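Local coordinates for protein metallo-beta-lactamase (Chryseobacterium indologenes, PDB 3L6N) that hydrolyses the beta-lactam ring of penicillins, cephalosporins and carbapenems with two zinc ions, conferring resistance to these antibiotics, at residues A[36-40]-A[125-130]; A[54-58]-A[87-93]; A[77-83]-A[104-110]; A[94-99]-A[113-119]. All blocks are in the same frame, centred on the assembly; numbering follows the deposited sequence. Where two conformers were deposited one is given.

Interactions 1, 2 and 4 all attach to the seven-stranded sheet: interaction 1 brings a hairpin of the five-stranded sheet against its strand 27-38, interaction 2 packs helices 54-65 and 86-90 beside it, and interaction 4 adds its outermost strand, 115-116. Interaction 3 lies at the zinc-bearing loop. Interaction 1 combines one backbone bond at a hairpin turn with Leu36, Glu128 and Phe130 packed between the sheets; aromatic and sulfur contacts dominate between the helices, backbone bonds at the sheet edge, and a lysine with ordered water beside the metal loop. Each is partly buried; exposed lysines rim interactions 1, 2 and 4. Interactions 2 and 4 meet through Asn89 and Thr95, 2 and 3 at Tyr54 and Gly83.

Interaction 1 of 4, residues A[36-40]-A[125-130]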
# COMPACT_ATOMS: atom_id res chain seq x y z
N LEU A 36 6.99 7.31 3.68
CA LEU A 36 7.51 7.66 5.00
C LEU A 36 8.86 8.35 4.84
O LEU A 36 9.78 7.78 4.26
CB LEU A 36 7.65 6.39 5.85
CG LEU A 36 8.19 6.52 7.28
CD1 LEU A 36 7.32 7.38 8.15
CD2 LEU A 36 8.34 5.11 7.87
N VAL A 37 8.95 9.58 5.34
CA VAL A 37 10.21 10.34 5.28
C VAL A 37 11.08 9.83 6.42
O VAL A 37 10.61 9.69 7.53
CB VAL A 37 9.96 11.83 5.48
CG1 VAL A 37 11.28 12.57 5.45
CG2 VAL A 37 9.05 12.35 4.36
N THR A 38 12.34 9.52 6.11
CA THR A 38 13.30 9.09 7.14
C THR A 38 14.55 9.92 6.99
O THR A 38 14.73 10.61 5.99
CB THR A 38 13.67 7.57 7.04
OG1 THR A 38 14.79 7.38 6.16
CG2 THR A 38 12.48 6.71 6.55
N LYS A 39 15.44 9.85 7.98
CA LYS A 39 16.71 10.58 7.90
C LYS A 39 17.62 10.14 6.75
O LYS A 39 18.53 10.88 6.35
CB LYS A 39 17.46 10.45 9.23
CG LYS A 39 16.83 11.18 10.38
CD LYS A 39 17.63 10.93 11.66
CE LYS A 39 17.51 12.08 12.64
NZ LYS A 39 16.16 12.20 13.23
N LYS A 40 17.37 8.95 6.20
CA LYS A 40 18.19 8.40 5.12
C LYS A 40 17.45 8.34 3.79
O LYS A 40 17.91 7.70 2.83
CB LYS A 40 18.73 7.01 5.50
CG LYS A 40 19.73 7.03 6.64
CD LYS A 40 21.09 7.55 6.19
CE LYS A 40 21.95 8.00 7.37
NZ LYS A 40 22.18 6.91 8.36
N ILE A 125 14.65 2.14 9.37
CA ILE A 125 15.46 2.87 8.41
C ILE A 125 15.36 4.36 8.74
O ILE A 125 14.27 4.86 9.02
CB ILE A 125 15.02 2.57 6.95
CG1 ILE A 125 15.64 3.56 5.95
CG2 ILE A 125 13.52 2.58 6.85
CD1 ILE A 125 15.95 2.94 4.61
N GLY A 126 16.52 5.03 8.76
CA GLY A 126 16.57 6.47 9.01
C GLY A 126 15.81 6.96 10.24
O GLY A 126 15.23 8.04 10.22
N GLY A 127 15.82 6.17 11.31
CA GLY A 127 15.18 6.55 12.57
C GLY A 127 13.69 6.29 12.64
O GLY A 127 13.02 6.68 13.60
N GLU A 128 13.16 5.66 11.59
CA GLU A 128 11.74 5.30 11.52
C GLU A 128 11.58 3.79 11.62
O GLU A 128 12.53 3.05 11.35
CB GLU A 128 11.14 5.79 10.19
CG GLU A 128 11.20 7.31 9.98
CD GLU A 128 10.36 8.11 10.98
OE1 GLU A 128 9.31 7.62 11.46
OE2 GLU A 128 10.75 9.26 11.27
N GLU A 129 10.38 3.35 11.97
CA GLU A 129 10.10 1.93 12.19
C GLU A 129 8.73 1.54 11.66
O GLU A 129 7.78 2.31 11.75
CB GLU A 129 10.16 1.64 13.70
CG GLU A 129 10.04 0.19 14.11
CD GLU A 129 9.90 0.05 15.62
OE1 GLU A 129 9.39 -0.99 16.07
OE2 GLU A 129 10.30 0.98 16.35
N PHE A 130 8.64 0.34 11.09
CA PHE A 130 7.34 -0.20 10.69
C PHE A 130 7.39 -1.72 10.65
O PHE A 130 8.47 -2.31 10.72
CB PHE A 130 6.90 0.38 9.33
CG PHE A 130 7.95 0.27 8.26
CD1 PHE A 130 7.96 -0.81 7.38
CD2 PHE A 130 8.95 1.24 8.14
CE1 PHE A 130 8.94 -0.92 6.39
CE2 PHE A 130 9.93 1.15 7.15
CZ PHE A 130 9.93 0.06 6.28
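The ring of Phe130 is approached obliquely by Leu36, whose CD2 lies 3.9 Å from Phe130 CD2, while Phe45 and Phe73 of the seven-stranded sheet form edge-to-face pairs with the same ring. The other flat group, the carboxylate of Glu128, has OE1 bonded to the hydroxyl of Tyr151 and OE2 to the amide of Asn14. Those two bonds hold it beside Val37 O and Leu36 CD1. Its aliphatic part does the packing: CB of Glu128 is 3.7 Å from Leu36 CD2, and CG of Glu128 is 3.7 Å from Thr38 CG2. CG of Leu36 stands opposite the backbone N (chi1 180°), and this puts CD2 against both the glutamate stem and the phenyl ring.

Ile125 to Glu128 form a type I' beta turn, the tight reversal of a beta hairpin, and through it the edge of the five-stranded sheet meets the end of strand 27-38. The axes of 36-38 and 128-130 come no closer than 8.3 Å, at an angle of 141°, too distant for strand pairing. One backbone bond crosses instead: Lys39 N donates to Gly126 O over 2.9 Å, nearly straight at 166° and on a lone pair in the carbonyl plane. Beside it, Thr38 OG1 sits 3.5 Å from Gly126 CA and accepts from Lys40 N in an ST turn, while also bonding Gly41 O.

Interaction 2 of 4, residues A[54-58]-A[87-93]; sequences YQSLM and FFNNKGI
The start of helix 54-65 faces the short helix 86-90, with the CA atoms of Tyr54 and Phe87 7.8 Å apart; at Gly92 the second helix closes in a Schellman motif. Tyr54 CB sits over the centre of the Phe87 ring, 3.6 Å from its centroid and close to the ring normal, a CH-pi contact. The tyrosine ring then continues past that centre and turns its edge to the same ring, with planes at 65°, making a T-shaped pair in which Tyr54 CD1 comes 3.5 Å from Phe87 CG. Phe88 CE2 lies over one face of the tyrosine, toward the rim.

In the conformer described, one of two, Met58 also borders this aromatic cluster. There its CE meets the edge of Phe87 at CE2, 3.7 Å away, and its SD lies 3.8 Å from Ile93 CD1 while making an oblique Met-aromatic contact with Phe88. A bend at chi4 (-83°) turns Lys91 NZ to Gln55 OE1, where it donates over 3.0 Å, tilted 16° from the carbonyl plane. One water accepts from Gln55 NE2 and weakly from Lys91 NZ; Asp59 also binds that amide nitrogen.

The hydroxyl of Tyr54 bonds to Asp84 N in the loop before helix 86-90, and Phe88 rests on Leu44 and Val72 of strands 41-45 and 69-73, while Met58 and Ile93 both touch Val69.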
# COMPACT_ATOMS: atom_id res chain seq x y z
N TYR A 54 5.83 7.50 -12.15
CA TYR A 54 6.86 7.11 -11.17
C TYR A 54 7.89 8.22 -10.97
O TYR A 54 8.16 8.64 -9.84
CB TYR A 54 7.57 5.83 -11.58
CG TYR A 54 6.75 4.54 -11.53
CD1 TYR A 54 7.26 3.39 -12.11
CD2 TYR A 54 5.48 4.48 -10.92
CE1 TYR A 54 6.56 2.19 -12.08
CE2 TYR A 54 4.76 3.28 -10.88
CZ TYR A 54 5.31 2.14 -11.47
OH TYR A 54 4.65 0.94 -11.47
N GLN A 55 8.48 8.69 -12.08
CA GLN A 55 9.48 9.75 -12.00
C GLN A 55 8.91 11.05 -11.45
O GLN A 55 9.57 11.73 -10.66
CB GLN A 55 10.14 9.98 -13.37
CG GLN A 55 11.36 10.91 -13.30
CD GLN A 55 12.49 10.33 -12.46
OE1 GLN A 55 12.97 9.23 -12.72
NE2 GLN A 55 12.93 11.08 -11.45
N SER A 56 7.69 11.38 -11.86
CA SER A 56 7.01 12.57 -11.38
C SER A 56 6.89 12.57 -9.85
O SER A 56 7.15 13.59 -9.21
CB SER A 56 5.62 12.68 -12.01
OG SER A 56 4.98 13.87 -11.61
N LEU A 57 6.50 11.43 -9.29
CA LEU A 57 6.37 11.32 -7.83
C LEU A 57 7.73 11.50 -7.16
O LEU A 57 7.84 12.22 -6.18
CB LEU A 57 5.77 9.98 -7.41
CG LEU A 57 5.67 9.80 -5.89
CD1 LEU A 57 4.66 10.78 -5.29
CD2 LEU A 57 5.26 8.38 -5.61
N MET A 58 8.76 10.85 -7.71
CA MET A 58 10.11 10.98 -7.17
C MET A 58 10.58 12.44 -7.20
O MET A 58 11.14 12.93 -6.21
CB MET A 58 11.10 10.07 -7.90
CG MET A 58 10.83 8.58 -7.68
SD MET A 58 12.37 7.64 -7.66
CE MET A 58 13.02 8.11 -9.27
N PHE A 87 11.47 -0.20 -12.73
CA PHE A 87 11.78 1.23 -12.71
C PHE A 87 12.71 1.56 -11.55
O PHE A 87 13.68 2.32 -11.72
CB PHE A 87 10.50 2.06 -12.59
CG PHE A 87 10.76 3.54 -12.46
CD1 PHE A 87 10.84 4.34 -13.59
CD2 PHE A 87 10.91 4.12 -11.20
CE1 PHE A 87 11.06 5.71 -13.47
CE2 PHE A 87 11.15 5.48 -11.07
CZ PHE A 87 11.22 6.28 -12.20
N PHE A 88 12.40 1.01 -10.38
CA PHE A 88 13.18 1.26 -9.18
C PHE A 88 14.43 0.40 -9.12
O PHE A 88 15.52 0.90 -8.79
CB PHE A 88 12.31 1.12 -7.93
CG PHE A 88 11.14 2.05 -7.94
CD1 PHE A 88 11.29 3.38 -7.54
CD2 PHE A 88 9.89 1.62 -8.37
CE1 PHE A 88 10.22 4.26 -7.56
CE2 PHE A 88 8.80 2.50 -8.40
CZ PHE A 88 8.97 3.81 -7.98
N ASN A 89 14.31 -0.87 -9.50
CA ASN A 89 15.47 -1.76 -9.55
C ASN A 89 16.57 -1.19 -10.44
O ASN A 89 17.75 -1.20 -10.06
CB ASN A 89 15.08 -3.16 -10.03
CG ASN A 89 14.18 -3.88 -9.05
OD1 ASN A 89 14.11 -3.54 -7.87
ND2 ASN A 89 13.47 -4.89 -9.54
N ASN A 90 16.18 -0.66 -11.60
CA ASN A 90 17.15 -0.13 -12.58
C ASN A 90 17.91 1.07 -12.04
O ASN A 90 19.08 1.29 -12.39
CB ASN A 90 16.47 0.22 -13.90
CG ASN A 90 16.04 -1.01 -14.69
OD1 ASN A 90 16.44 -2.14 -14.37
ND2 ASN A 90 15.24 -0.80 -15.73
N LYS A 91 17.27 1.82 -11.15
CA LYS A 91 17.89 2.97 -10.50
C LYS A 91 18.63 2.63 -9.21
O LYS A 91 19.12 3.52 -8.51
CB LYS A 91 16.83 4.06 -10.24
CG LYS A 91 16.24 4.67 -11.49
CD LYS A 91 15.05 5.54 -11.15
CE LYS A 91 14.69 6.44 -12.31
NZ LYS A 91 15.54 7.67 -12.35
N GLY A 92 18.72 1.34 -8.88
CA GLY A 92 19.42 0.90 -7.67
C GLY A 92 18.68 1.18 -6.37
O GLY A 92 19.27 1.12 -5.28
N ILE A 93 17.39 1.48 -6.48
CA ILE A 93 16.54 1.67 -5.31
C ILE A 93 16.06 0.30 -4.87
O ILE A 93 15.47 -0.44 -5.65
CB ILE A 93 15.35 2.59 -5.63
CG1 ILE A 93 15.85 4.00 -6.00
CG2 ILE A 93 14.35 2.65 -4.45
CD1 ILE A 93 14.80 4.86 -6.68
O HOH W 1 15.50 10.45 -10.25

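Interaction 3 of 4, residues A[77-83]-A[104-110]. With ZN (zinc ion), chain B; ZN (zinc ion), chain C.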
# COMPACT_ATOMS: atom_id res chain seq x y z
N SER A 77 0.88 -7.96 -5.38
CA SER A 77 1.51 -7.99 -6.71
C SER A 77 0.86 -7.12 -7.78
O SER A 77 1.43 -6.95 -8.84
CB SER A 77 1.56 -9.42 -7.25
OG SER A 77 0.26 -9.84 -7.65
N HIS A 78 -0.33 -6.58 -7.49
CA HIS A 78 -1.11 -5.87 -8.50
C HIS A 78 -0.50 -4.54 -8.94
O HIS A 78 0.37 -3.98 -8.27
CB HIS A 78 -2.53 -5.64 -8.00
CG HIS A 78 -3.38 -6.88 -7.99
ND1 HIS A 78 -4.53 -6.98 -7.24
CD2 HIS A 78 -3.25 -8.05 -8.65
CE1 HIS A 78 -5.08 -8.17 -7.46
NE2 HIS A 78 -4.32 -8.84 -8.29
N ASP A 79 -0.97 -4.05 -10.08
CA ASP A 79 -0.42 -2.83 -10.71
C ASP A 79 -0.44 -1.58 -9.83
O ASP A 79 0.44 -0.72 -9.96
CB ASP A 79 -1.19 -2.50 -11.98
CG ASP A 79 -0.95 -3.49 -13.10
OD1 ASP A 79 -1.69 -3.38 -14.10
OD2 ASP A 79 -0.07 -4.37 -13.01
N ASP A 80 -1.45 -1.48 -8.96
CA ASP A 80 -1.60 -0.33 -8.05
C ASP A 80 -0.79 -0.50 -6.77
O ASP A 80 -0.88 0.33 -5.87
CB ASP A 80 -3.09 -0.08 -7.72
CG ASP A 80 -3.75 -1.27 -7.04
OD1 ASP A 80 -3.63 -2.40 -7.53
OD2 ASP A 80 -4.43 -1.06 -6.00
N ARG A 81 0.03 -1.54 -6.72
CA ARG A 81 0.77 -1.88 -5.52
C ARG A 81 2.25 -2.04 -5.86
O ARG A 81 3.00 -1.06 -5.82
CB ARG A 81 0.19 -3.14 -4.87
CG ARG A 81 -1.32 -3.06 -4.59
CD ARG A 81 -1.63 -2.34 -3.29
NE ARG A 81 -1.55 -0.89 -3.40
CZ ARG A 81 -2.03 -0.05 -2.49
NH1 ARG A 81 -2.60 -0.52 -1.39
NH2 ARG A 81 -1.91 1.26 -2.66
N ALA A 82 2.67 -3.24 -6.25
CA ALA A 82 4.05 -3.44 -6.75
C ALA A 82 4.30 -2.67 -8.04
O ALA A 82 5.40 -2.14 -8.25
CB ALA A 82 4.33 -4.92 -6.97
N GLY A 83 3.30 -2.61 -8.90
CA GLY A 83 3.49 -2.00 -10.22
C GLY A 83 4.64 -2.66 -10.97
O GLY A 83 4.80 -3.89 -10.92
N PHE A 104 3.93 -14.34 -7.57
CA PHE A 104 2.88 -13.82 -8.44
C PHE A 104 3.44 -12.91 -9.53
O PHE A 104 3.03 -13.00 -10.68
CB PHE A 104 1.83 -13.05 -7.63
CG PHE A 104 0.87 -13.92 -6.85
CD1 PHE A 104 0.02 -13.33 -5.92
CD2 PHE A 104 0.80 -15.31 -7.04
CE1 PHE A 104 -0.90 -14.08 -5.20
CE2 PHE A 104 -0.12 -16.09 -6.31
CZ PHE A 104 -0.98 -15.47 -5.39
N LEU A 105 4.36 -12.02 -9.17
CA LEU A 105 4.99 -11.13 -10.14
C LEU A 105 5.68 -11.93 -11.25
O LEU A 105 5.49 -11.65 -12.43
CB LEU A 105 5.98 -10.19 -9.46
CG LEU A 105 5.36 -9.10 -8.57
CD1 LEU A 105 6.44 -8.47 -7.69
CD2 LEU A 105 4.63 -8.05 -9.41
N LYS A 106 6.45 -12.93 -10.84
CA LYS A 106 7.16 -13.78 -11.80
C LYS A 106 6.19 -14.54 -12.71
O LYS A 106 6.37 -14.57 -13.94
CB LYS A 106 8.08 -14.74 -11.04
CG LYS A 106 9.01 -15.57 -11.90
CD LYS A 106 10.03 -14.71 -12.65
CE LYS A 106 11.24 -15.53 -13.12
NZ LYS A 106 10.88 -16.67 -14.02
N LYS A 107 5.15 -15.13 -12.12
CA LYS A 107 4.10 -15.84 -12.87
C LYS A 107 3.45 -14.92 -13.90
O LYS A 107 3.11 -15.34 -15.03
CB LYS A 107 3.06 -16.40 -11.88
CG LYS A 107 1.79 -17.00 -12.49
CD LYS A 107 2.06 -18.32 -13.18
CE LYS A 107 0.75 -19.10 -13.37
NZ LYS A 107 -0.11 -18.43 -14.40
N ASP A 108 3.27 -13.66 -13.53
CA ASP A 108 2.62 -12.68 -14.40
C ASP A 108 3.58 -11.98 -15.37
O ASP A 108 3.17 -11.09 -16.12
CB ASP A 108 1.82 -11.66 -13.57
CG ASP A 108 0.57 -12.26 -12.93
OD1 ASP A 108 0.18 -13.39 -13.27
OD2 ASP A 108 -0.06 -11.58 -12.08
N GLY A 109 4.85 -12.39 -15.38
CA GLY A 109 5.85 -11.84 -16.31
C GLY A 109 6.41 -10.48 -15.91
O GLY A 109 6.94 -9.74 -16.76
N LYS A 110 6.33 -10.16 -14.62
CA LYS A 110 6.74 -8.84 -14.13
C LYS A 110 8.04 -8.91 -13.33
O LYS A 110 8.47 -9.98 -12.90
CB LYS A 110 5.64 -8.21 -13.26
CG LYS A 110 4.29 -8.03 -13.93
CD LYS A 110 3.27 -7.58 -12.87
CE LYS A 110 1.86 -7.42 -13.42
NZ LYS A 110 0.89 -7.18 -12.30
ZN ZN B . -5.15 -5.78 -5.75
ZN ZN C . -5.75 -2.27 -5.00
O HOH W 2 2.29 -5.17 -10.74
O HOH W 3 0.16 -9.59 -10.45
O HOH W 4 -5.34 -3.93 -6.19
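The zinc-binding loop 77-83, which carries ligands to both metals, leans on the C-terminal end of helix 99-107. Leu105 CD2 packs on Ala82 CB at 4.0 Å and lies against the carbonyl oxygen of Ser77, while Phe104 CB packs against Ser77 OG. Lys110 supplies the polar part. Its chain is extended beyond CG (chi4 172°) and crosses Asp79 at about a right angle, and NZ forms a salt bridge with Asp79 OD2 at 3.1 Å. NZ also donates to two waters: one reaches Ser77 O and Gly83 O, the other joins Ser77 OG to Asp108 OD2.

Inside the loop, His78 O accepts from Arg81 N and Gly83 N on opposite faces of its plane, two bonds that close the turn of the loop on one carbonyl. His78 ND1 binds one zinc at 2.0 Å, and Asp80 OD2 binds the other, also at 2.0 Å. A water bridges the two ions and donates to Asp80 OD1. Glu173 holds His78 NE2. His76 and His139 complete the protein ligands of the first zinc, Cys158 and His200 those of the second: the dinuclear site of a class B metallo-beta-lactamase.

Interaction 4 of 4, residues A[94-99]-A[113-119]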
# COMPACT_ATOMS: atom_id res chain seq x y z
N LYS A 94 16.35 -0.04 -3.62
CA LYS A 94 15.94 -1.32 -3.05
C LYS A 94 14.42 -1.48 -3.09
O LYS A 94 13.68 -0.57 -2.71
CB LYS A 94 16.44 -1.45 -1.62
CG LYS A 94 17.95 -1.60 -1.51
CD LYS A 94 18.35 -1.93 -0.10
CE LYS A 94 19.83 -2.26 -0.03
NZ LYS A 94 20.23 -2.62 1.36
N THR A 95 13.97 -2.62 -3.58
CA THR A 95 12.55 -2.94 -3.59
C THR A 95 12.28 -4.16 -2.72
O THR A 95 13.13 -5.08 -2.63
CB THR A 95 12.04 -3.22 -5.01
OG1 THR A 95 12.87 -4.23 -5.62
CG2 THR A 95 12.09 -1.95 -5.84
N TYR A 96 11.11 -4.17 -2.09
CA TYR A 96 10.77 -5.15 -1.07
C TYR A 96 9.41 -5.76 -1.35
O TYR A 96 8.41 -5.04 -1.54
CB TYR A 96 10.73 -4.50 0.31
CG TYR A 96 12.08 -4.03 0.84
CD1 TYR A 96 12.64 -2.84 0.41
CD2 TYR A 96 12.75 -4.78 1.81
CE1 TYR A 96 13.86 -2.40 0.90
CE2 TYR A 96 13.98 -4.34 2.31
CZ TYR A 96 14.52 -3.16 1.84
OH TYR A 96 15.73 -2.71 2.32
N ALA A 97 9.36 -7.09 -1.35
CA ALA A 97 8.11 -7.83 -1.50
C ALA A 97 8.24 -9.14 -0.77
O ALA A 97 9.36 -9.63 -0.55
CB ALA A 97 7.79 -8.08 -2.98
N THR A 98 7.12 -9.72 -0.38
CA THR A 98 7.15 -11.07 0.18
C THR A 98 7.48 -12.10 -0.89
O THR A 98 7.35 -11.84 -2.10
CB THR A 98 5.80 -11.47 0.79
OG1 THR A 98 4.82 -11.50 -0.26
CG2 THR A 98 5.37 -10.51 1.89
N ALA A 99 7.90 -13.29 -0.46
CA ALA A 99 8.11 -14.41 -1.38
C ALA A 99 6.85 -14.69 -2.22
O ALA A 99 6.95 -14.88 -3.43
CB ALA A 99 8.56 -15.65 -0.63
N SER A 113 11.07 -8.13 -6.61
CA SER A 113 11.82 -7.29 -5.69
C SER A 113 13.27 -7.76 -5.56
O SER A 113 13.59 -8.92 -5.90
CB SER A 113 11.17 -7.27 -4.30
OG SER A 113 11.32 -8.53 -3.66
N THR A 114 14.14 -6.89 -5.07
CA THR A 114 15.53 -7.28 -4.83
C THR A 114 15.74 -7.72 -3.38
O THR A 114 16.74 -8.37 -3.06
CB THR A 114 16.52 -6.18 -5.23
OG1 THR A 114 16.21 -4.97 -4.53
CG2 THR A 114 16.48 -5.94 -6.73
N GLU A 115 14.80 -7.36 -2.50
CA GLU A 115 14.83 -7.78 -1.11
C GLU A 115 13.54 -8.49 -0.73
O GLU A 115 12.47 -8.15 -1.24
CB GLU A 115 15.04 -6.58 -0.15
CG GLU A 115 15.87 -5.42 -0.70
CD GLU A 115 17.31 -5.78 -1.01
OE1 GLU A 115 17.81 -5.34 -2.07
OE2 GLU A 115 17.93 -6.49 -0.19
N ILE A 116 13.64 -9.44 0.19
CA ILE A 116 12.50 -10.24 0.61
C ILE A 116 11.99 -9.82 1.98
O ILE A 116 12.74 -9.83 2.96
CB ILE A 116 12.86 -11.76 0.65
CG1 ILE A 116 13.53 -12.20 -0.65
CG2 ILE A 116 11.64 -12.62 1.02
CD1 ILE A 116 12.75 -11.90 -1.90
N ILE A 117 10.71 -9.47 2.03
CA ILE A 117 10.09 -9.03 3.28
C ILE A 117 10.01 -10.17 4.30
O ILE A 117 9.58 -11.28 3.99
CB ILE A 117 8.66 -8.46 3.05
CG1 ILE A 117 8.75 -7.17 2.23
CG2 ILE A 117 7.92 -8.25 4.39
CD1 ILE A 117 7.39 -6.60 1.84
N LYS A 118 10.45 -9.88 5.52
CA LYS A 118 10.20 -10.76 6.65
C LYS A 118 8.99 -10.23 7.41
O LYS A 118 9.05 -9.16 8.04
CB LYS A 118 11.41 -10.85 7.58
CG LYS A 118 12.63 -11.48 6.96
CD LYS A 118 13.70 -11.66 8.02
CE LYS A 118 14.80 -12.58 7.54
NZ LYS A 118 15.86 -12.71 8.58
N THR A 119 7.88 -10.94 7.33
CA THR A 119 6.66 -10.44 7.92
C THR A 119 6.69 -10.52 9.45
O THR A 119 7.29 -11.44 10.02
CB THR A 119 5.40 -11.12 7.36
OG1 THR A 119 5.52 -12.55 7.50
CG2 THR A 119 5.22 -10.76 5.89
O HOH W 5 19.55 -5.18 1.68
O HOH W 6 8.59 -13.46 2.39
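With chi1 at -68°, Tyr96 turns one face of its ring to the stem of Glu115, whose chi1 of -31°, away from the usual staggered values, lays CG over that face; the bend at chi2 turns CD toward Lys94. Glu115 CG stands 3.8 Å from the ring centroid in a CH-pi contact, 16° off the normal and offset toward the rim, with Glu115 CB 3.5 Å from Tyr96 CE2. Glu115 OE1 accepts from Thr114 OG1 on its anti side, somewhat out of the carboxylate plane. Lys94 NZ and Glu115 OE2 are 4.8 Å apart, too far for direct contact, though the opposite charges probably still attract; a water links them.

Strands 94-97 and 115-116 pair in parallel, Tyr96 beside Glu115 and Ala97 beside Ile116. Helix 99-107 makes the beta-alpha-beta crossover between them, and strand 115-116 is outermost at this end of the seven-stranded sheet. Glu115 N donates to Thr95 O, nearly in line with the carbonyl bond; Ala97 N donates to Glu115 O, and Ile117 N to Ala97 O over 2.9 Å. Glu115 O also accepts from Ser113 OG at 2.7 Å, on the opposite face of its plane from Ala97 N.

Thr95 OG1 receives Thr114 N at 3.0 Å and bonds to Asn89 OD1 of helix 86-90. At the other end Ile117 CG1 meets Tyr96 CB, while Thr98, at the N-cap of helix 99-107, uses OG1 for Thr101 N and lays CG2 against Thr119 CG2. On the neighbouring strand 69-73, Phe73 stacks its ring with that of Tyr96.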